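Local coordinates for peroxinectin A (Dictyostelium discoideum, PDB 6ERC), which oxidises phenolic donors and small anions such as iodide and thiocyanate with hydrogen peroxide, working as a secreted haem peroxidase, at residues Thr409-Leu423 with Ser429-Asp443. Sequence-based numbering, arbitrary orientation.
Sequences TWSDITSDPQIQNRL and SVDDIDSYVGGLAED
Trp410 and Val430 open an apolar seam within the animal haem peroxidase domain, where helices 417-423 and 435-441 run antiparallel, their axes 168° apart in direction, and the chain preceding each helix is drawn into the same core. This seam illustrates how side chains can join two segments without a single hydrogen bond between them. The chi1 of Trp410 (-48°) sets CG beside its own backbone N and swings the indole across to the second segment. Val430 CG1 sits over one face of the six-membered ring, 3.9 Å from its centroid and only 14° off the normal, a CH-pi contact. Two more atoms of that ring touch the second segment obliquely: CH2 lies 3.6 Å from Ser429 C, and CZ3 3.7 Å from Ile433 CD1. Cut back to an alanine, this position would probably leave Val430 CG1 without its aromatic platform and open a gap beside Ile433 CD1.

Ile413 carries the seam inward with two branches. Its extended CG1 arm meets that of Ile433 tip to tip, CD1 to CD1 at 3.6 Å, while CG2, placed opposite the backbone N about the CA-CB bond, turns to Ala441 CB at 3.8 Å. Tyr395 of helix 395-401 touches both isoleucines from outside the pair. The small methyl of Ala441 is also met by Ile419 CG2, and Leu423 packs more loosely against Val437. Ile419 reaches on to Ile358 and Tyr359, the latter a calcium ligand, though the side chain of Ile419 remains about 9 Å from the calcium ion.

Beyond Ile413, Thr414 begins an ST turn, its OG1 accepting from Asp416 N at 3.1 Å, and Thr414 CB rests 3.6 Å from Ala441 O.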
loop_
_atom_site.group_PDB
_atom_site.type_symbol
_atom_site.label_atom_id
_atom_site.label_comp_id
_atom_site.label_asym_id
_atom_site.label_seq_id
_atom_site.Cartn_x
_atom_site.Cartn_y
_atom_site.Cartn_z
ATOM N N THR A 409 22.234 -1.628 22.836
ATOM C CA THR A 409 23.230 -0.866 22.095
ATOM C C THR A 409 22.926 -0.954 20.607
ATOM O O THR A 409 22.035 -1.690 20.171
ATOM C CB THR A 409 24.658 -1.356 22.378
ATOM O OG1 THR A 409 25.582 -0.676 21.516
ATOM C CG2 THR A 409 24.780 -2.855 22.159
ATOM N N TRP A 410 23.690 -0.190 19.824
ATOM C CA TRP A 410 23.438 -0.119 18.389
ATOM C C TRP A 410 23.659 -1.472 17.729
ATOM O O TRP A 410 22.941 -1.839 16.790
ATOM C CB TRP A 410 24.334 0.940 17.748
ATOM C CG TRP A 410 24.339 2.252 18.473
ATOM C CD1 TRP A 410 25.261 2.682 19.383
ATOM C CD2 TRP A 410 23.376 3.308 18.351
ATOM N NE1 TRP A 410 24.934 3.937 19.834
ATOM C CE2 TRP A 410 23.781 4.344 19.216
ATOM C CE3 TRP A 410 22.213 3.478 17.595
ATOM C CZ2 TRP A 410 23.064 5.532 19.346
ATOM C CZ3 TRP A 410 21.502 4.659 17.727
ATOM C CH2 TRP A 410 21.931 5.669 18.594
ATOM N N SER A 411 24.644 -2.233 18.209
ATOM C CA SER A 411 24.945 -3.520 17.596
ATOM C C SER A 411 23.785 -4.495 17.737
ATOM O O SER A 411 23.645 -5.410 16.918
ATOM C CB SER A 411 26.209 -4.118 18.212
ATOM O OG SER A 411 26.008 -4.429 19.577
ATOM N N ASP A 412 22.947 -4.328 18.764
ATOM C CA ASP A 412 21.798 -5.214 18.911
ATOM C C ASP A 412 20.848 -5.089 17.729
ATOM O O ASP A 412 20.129 -6.041 17.407
ATOM C CB ASP A 412 21.053 -4.922 20.213
ATOM C CG ASP A 412 21.901 -5.183 21.441
ATOM O OD1 ASP A 412 22.157 -4.223 22.195
ATOM O OD2 ASP A 412 22.318 -6.343 21.649
ATOM N N ILE A 413 20.834 -3.930 17.069
ATOM C CA ILE A 413 19.945 -3.732 15.930
ATOM C C ILE A 413 20.536 -4.352 14.669
ATOM O O ILE A 413 19.815 -4.960 13.869
ATOM C CB ILE A 413 19.655 -2.232 15.742
ATOM C CG1 ILE A 413 19.034 -1.643 17.011
ATOM C CG2 ILE A 413 18.717 -2.015 14.557
ATOM C CD1 ILE A 413 19.015 -0.135 17.033
ATOM N N THR A 414 21.844 -4.211 14.463
ATOM C CA THR A 414 22.472 -4.699 13.244
ATOM C C THR A 414 23.979 -4.757 13.429
ATOM O O THR A 414 24.554 -4.033 14.245
ATOM C CB THR A 414 22.136 -3.809 12.045
ATOM O OG1 THR A 414 22.877 -4.248 10.900
ATOM C CG2 THR A 414 22.487 -2.361 12.346
ATOM N N SER A 415 24.615 -5.616 12.635
ATOM C CA SER A 415 26.066 -5.727 12.632
ATOM C C SER A 415 26.729 -4.855 11.573
ATOM O O SER A 415 27.952 -4.685 11.610
ATOM C CB SER A 415 26.479 -7.188 12.421
ATOM O OG SER A 415 26.021 -8.000 13.488
ATOM N N ASP A 416 25.964 -4.301 10.644
ATOM C CA ASP A 416 26.521 -3.462 9.589
ATOM C C ASP A 416 27.021 -2.152 10.184
ATOM O O ASP A 416 26.200 -1.356 10.661
ATOM C CB ASP A 416 25.464 -3.196 8.519
ATOM C CG ASP A 416 26.030 -2.501 7.291
ATOM O OD1 ASP A 416 27.099 -1.865 7.396
ATOM O OD2 ASP A 416 25.396 -2.590 6.218
ATOM N N PRO A 417 28.330 -1.876 10.178
ATOM C CA PRO A 417 28.806 -0.642 10.826
ATOM C C PRO A 417 28.235 0.621 10.211
ATOM O O PRO A 417 27.949 1.582 10.936
ATOM C CB PRO A 417 30.331 -0.718 10.653
ATOM C CG PRO A 417 30.626 -2.148 10.362
ATOM C CD PRO A 417 29.441 -2.659 9.613
ATOM N N GLN A 418 28.064 0.654 8.886
ATOM C CA GLN A 418 27.522 1.850 8.252
ATOM C C GLN A 418 26.100 2.123 8.714
ATOM O O GLN A 418 25.704 3.288 8.843
ATOM C CB GLN A 418 27.571 1.719 6.731
ATOM C CG GLN A 418 27.211 3.008 6.005
ATOM C CD GLN A 418 27.335 2.890 4.499
ATOM O OE1 GLN A 418 27.341 1.787 3.951
ATOM N NE2 GLN A 418 27.439 4.028 3.821
ATOM N N ILE A 419 25.315 1.073 8.970
ATOM C CA ILE A 419 24.007 1.278 9.581
ATOM C C ILE A 419 24.176 1.804 11.001
ATOM O O ILE A 419 23.496 2.751 11.415
ATOM C CB ILE A 419 23.178 -0.020 9.558
ATOM C CG1 ILE A 419 23.139 -0.648 8.158
ATOM C CG2 ILE A 419 21.760 0.256 10.050
ATOM C CD1 ILE A 419 22.391 0.154 7.124
ATOM N N GLN A 420 25.087 1.202 11.769
ATOM C CA GLN A 420 25.351 1.674 13.125
ATOM C C GLN A 420 25.744 3.145 13.126
ATOM O O GLN A 420 25.231 3.940 13.921
ATOM C CB GLN A 420 26.452 0.833 13.769
ATOM C CG GLN A 420 26.071 -0.606 14.028
ATOM C CD GLN A 420 27.209 -1.397 14.632
ATOM O OE1 GLN A 420 28.181 -0.826 15.127
ATOM N NE2 GLN A 420 27.099 -2.720 14.592
ATOM N N ASN A 421 26.662 3.526 12.237
ATOM C CA ASN A 421 27.129 4.906 12.202
ATOM C C ASN A 421 25.991 5.865 11.880
ATOM O O ASN A 421 25.808 6.881 12.560
ATOM C CB ASN A 421 28.264 5.039 11.188
ATOM C CG ASN A 421 29.525 4.321 11.635
ATOM O OD1 ASN A 421 29.512 3.564 12.610
ATOM N ND2 ASN A 421 30.624 4.555 10.922
ATOM N N ARG A 422 25.204 5.555 10.847
ATOM C CA ARG A 422 24.107 6.441 10.471
ATOM C C ARG A 422 23.091 6.582 11.596
ATOM O O ARG A 422 22.488 7.649 11.756
ATOM C CB ARG A 422 23.439 5.932 9.193
ATOM C CG ARG A 422 24.315 6.095 7.961
ATOM C CD ARG A 422 23.564 5.839 6.664
ATOM N NE ARG A 422 24.401 6.149 5.506
ATOM C CZ ARG A 422 23.942 6.473 4.301
ATOM N NH1 ARG A 422 22.639 6.543 4.068
ATOM N NH2 ARG A 422 24.795 6.742 3.323
ATOM N N LEU A 423 22.892 5.528 12.389
ATOM C CA LEU A 423 22.017 5.639 13.552
ATOM C C LEU A 423 22.646 6.514 14.632
ATOM O O LEU A 423 21.966 7.365 15.219
ATOM C CB LEU A 423 21.698 4.250 14.104
ATOM C CG LEU A 423 20.841 3.347 13.221
ATOM C CD1 LEU A 423 20.810 1.940 13.792
ATOM C CD2 LEU A 423 19.430 3.900 13.085
ATOM N N SER A 429 20.604 8.333 21.264
ATOM C CA SER A 429 20.302 7.144 22.047
ATOM C C SER A 429 19.464 6.187 21.213
ATOM O O SER A 429 18.753 6.601 20.294
ATOM C CB SER A 429 19.556 7.498 23.339
ATOM O OG SER A 429 19.172 6.329 24.040
ATOM N N VAL A 430 19.557 4.895 21.540
ATOM C CA VAL A 430 18.709 3.909 20.875
ATOM C C VAL A 430 17.246 4.167 21.204
ATOM O O VAL A 430 16.363 3.986 20.358
ATOM C CB VAL A 430 19.130 2.476 21.257
ATOM C CG1 VAL A 430 20.535 2.178 20.756
ATOM C CG2 VAL A 430 19.024 2.251 22.762
ATOM N N ASP A 431 16.966 4.604 22.432
ATOM C CA ASP A 431 15.600 4.911 22.835
ATOM C C ASP A 431 15.061 6.180 22.184
ATOM O O ASP A 431 13.916 6.554 22.460
ATOM C CB ASP A 431 15.527 5.033 24.357
ATOM C CG ASP A 431 15.775 3.708 25.059
ATOM O OD1 ASP A 431 14.982 2.766 24.852
ATOM O OD2 ASP A 431 16.769 3.605 25.811
ATOM N N ASP A 432 15.852 6.852 21.347
ATOM C CA ASP A 432 15.385 7.983 20.555
ATOM C C ASP A 432 15.100 7.607 19.109
ATOM O O ASP A 432 14.612 8.451 18.349
ATOM C CB ASP A 432 16.418 9.116 20.582
ATOM C CG ASP A 432 16.761 9.563 21.985
ATOM O OD1 ASP A 432 15.890 9.461 22.875
ATOM O OD2 ASP A 432 17.903 10.023 22.196
ATOM N N ILE A 433 15.394 6.370 18.708
ATOM C CA ILE A 433 15.220 5.967 17.319
ATOM C C ILE A 433 13.739 5.939 16.971
ATOM O O ILE A 433 12.908 5.447 17.746
ATOM C CB ILE A 433 15.873 4.594 17.073
ATOM C CG1 ILE A 433 17.366 4.640 17.421
ATOM C CG2 ILE A 433 15.695 4.177 15.626
ATOM C CD1 ILE A 433 18.049 3.285 17.400
ATOM N N ASP A 434 13.399 6.474 15.801
ATOM C CA ASP A 434 12.044 6.347 15.281
ATOM C C ASP A 434 11.753 4.889 14.937
ATOM O O ASP A 434 12.573 4.217 14.306
ATOM C CB ASP A 434 11.864 7.224 14.041
ATOM C CG ASP A 434 11.569 8.670 14.383
ATOM O OD1 ASP A 434 10.569 8.918 15.086
ATOM O OD2 ASP A 434 12.333 9.557 13.949
ATOM N N SER A 435 10.579 4.401 15.348
ATOM C CA SER A 435 10.222 3.009 15.081
ATOM C C SER A 435 10.397 2.660 13.609
ATOM O O SER A 435 10.834 1.553 13.273
ATOM C CB SER A 435 8.782 2.742 15.522
ATOM O OG SER A 435 8.691 2.651 16.932
ATOM N N TYR A 436 10.073 3.596 12.715
ATOM C CA TYR A 436 10.160 3.321 11.285
ATOM C C TYR A 436 11.594 3.016 10.863
ATOM O O TYR A 436 11.847 2.035 10.154
ATOM C CB TYR A 436 9.600 4.503 10.495
ATOM C CG TYR A 436 9.646 4.315 8.996
ATOM C CD1 TYR A 436 9.037 3.221 8.393
ATOM C CD2 TYR A 436 10.287 5.239 8.182
ATOM C CE1 TYR A 436 9.075 3.048 7.021
ATOM C CE2 TYR A 436 10.328 5.075 6.810
ATOM C CZ TYR A 436 9.720 3.981 6.236
ATOM O OH TYR A 436 9.761 3.820 4.872
ATOM N N VAL A 437 12.553 3.842 11.294
ATOM C CA VAL A 437 13.935 3.619 10.881
ATOM C C VAL A 437 14.517 2.420 11.618
ATOM O O VAL A 437 15.347 1.685 11.069
ATOM C CB VAL A 437 14.800 4.884 11.095
ATOM C CG1 VAL A 437 14.061 6.150 10.649
ATOM C CG2 VAL A 437 15.264 5.012 12.535
ATOM N N GLY A 438 14.096 2.197 12.862
ATOM C CA GLY A 438 14.621 1.071 13.616
ATOM C C GLY A 438 14.223 -0.261 13.011
ATOM O O GLY A 438 15.069 -1.131 12.784
ATOM N N GLY A 439 12.928 -0.437 12.737
ATOM C CA GLY A 439 12.470 -1.680 12.140
ATOM C C GLY A 439 13.129 -1.958 10.804
ATOM O O GLY A 439 13.444 -3.105 10.481
ATOM N N LEU A 440 13.345 -0.911 10.007
ATOM C CA LEU A 440 14.039 -1.081 8.736
ATOM C C LEU A 440 15.480 -1.528 8.941
ATOM O O LEU A 440 16.009 -2.313 8.145
ATOM C CB LEU A 440 13.995 0.224 7.944
ATOM C CG LEU A 440 12.648 0.518 7.290
ATOM C CD1 LEU A 440 12.604 1.929 6.738
ATOM C CD2 LEU A 440 12.369 -0.489 6.189
ATOM N N ALA A 441 16.131 -1.038 9.999
ATOM C CA ALA A 441 17.543 -1.334 10.217
ATOM C C ALA A 441 17.774 -2.756 10.711
ATOM O O ALA A 441 18.912 -3.237 10.660
ATOM C CB ALA A 441 18.134 -0.338 11.216
ATOM N N GLU A 442 16.731 -3.434 11.182
ATOM C CA GLU A 442 16.880 -4.770 11.732
ATOM C C GLU A 442 17.303 -5.763 10.655
ATOM O O GLU A 442 17.080 -5.563 9.457
ATOM C CB GLU A 442 15.571 -5.239 12.369
ATOM C CG GLU A 442 15.158 -4.443 13.594
ATOM C CD GLU A 442 13.838 -4.903 14.179
ATOM O OE1 GLU A 442 13.187 -5.783 13.574
ATOM O OE2 GLU A 442 13.455 -4.383 15.249
ATOM N N ASP A 443 17.924 -6.850 11.103
ATOM C CA ASP A 443 18.197 -7.976 10.222
ATOM C C ASP A 443 16.895 -8.694 9.884
ATOM O O ASP A 443 15.991 -8.796 10.717
ATOM C CB ASP A 443 19.175 -8.945 10.886
ATOM C CG ASP A 443 20.447 -8.263 11.345
ATOM O OD1 ASP A 443 20.951 -7.388 10.611
ATOM O OD2 ASP A 443 20.937 -8.599 12.444
#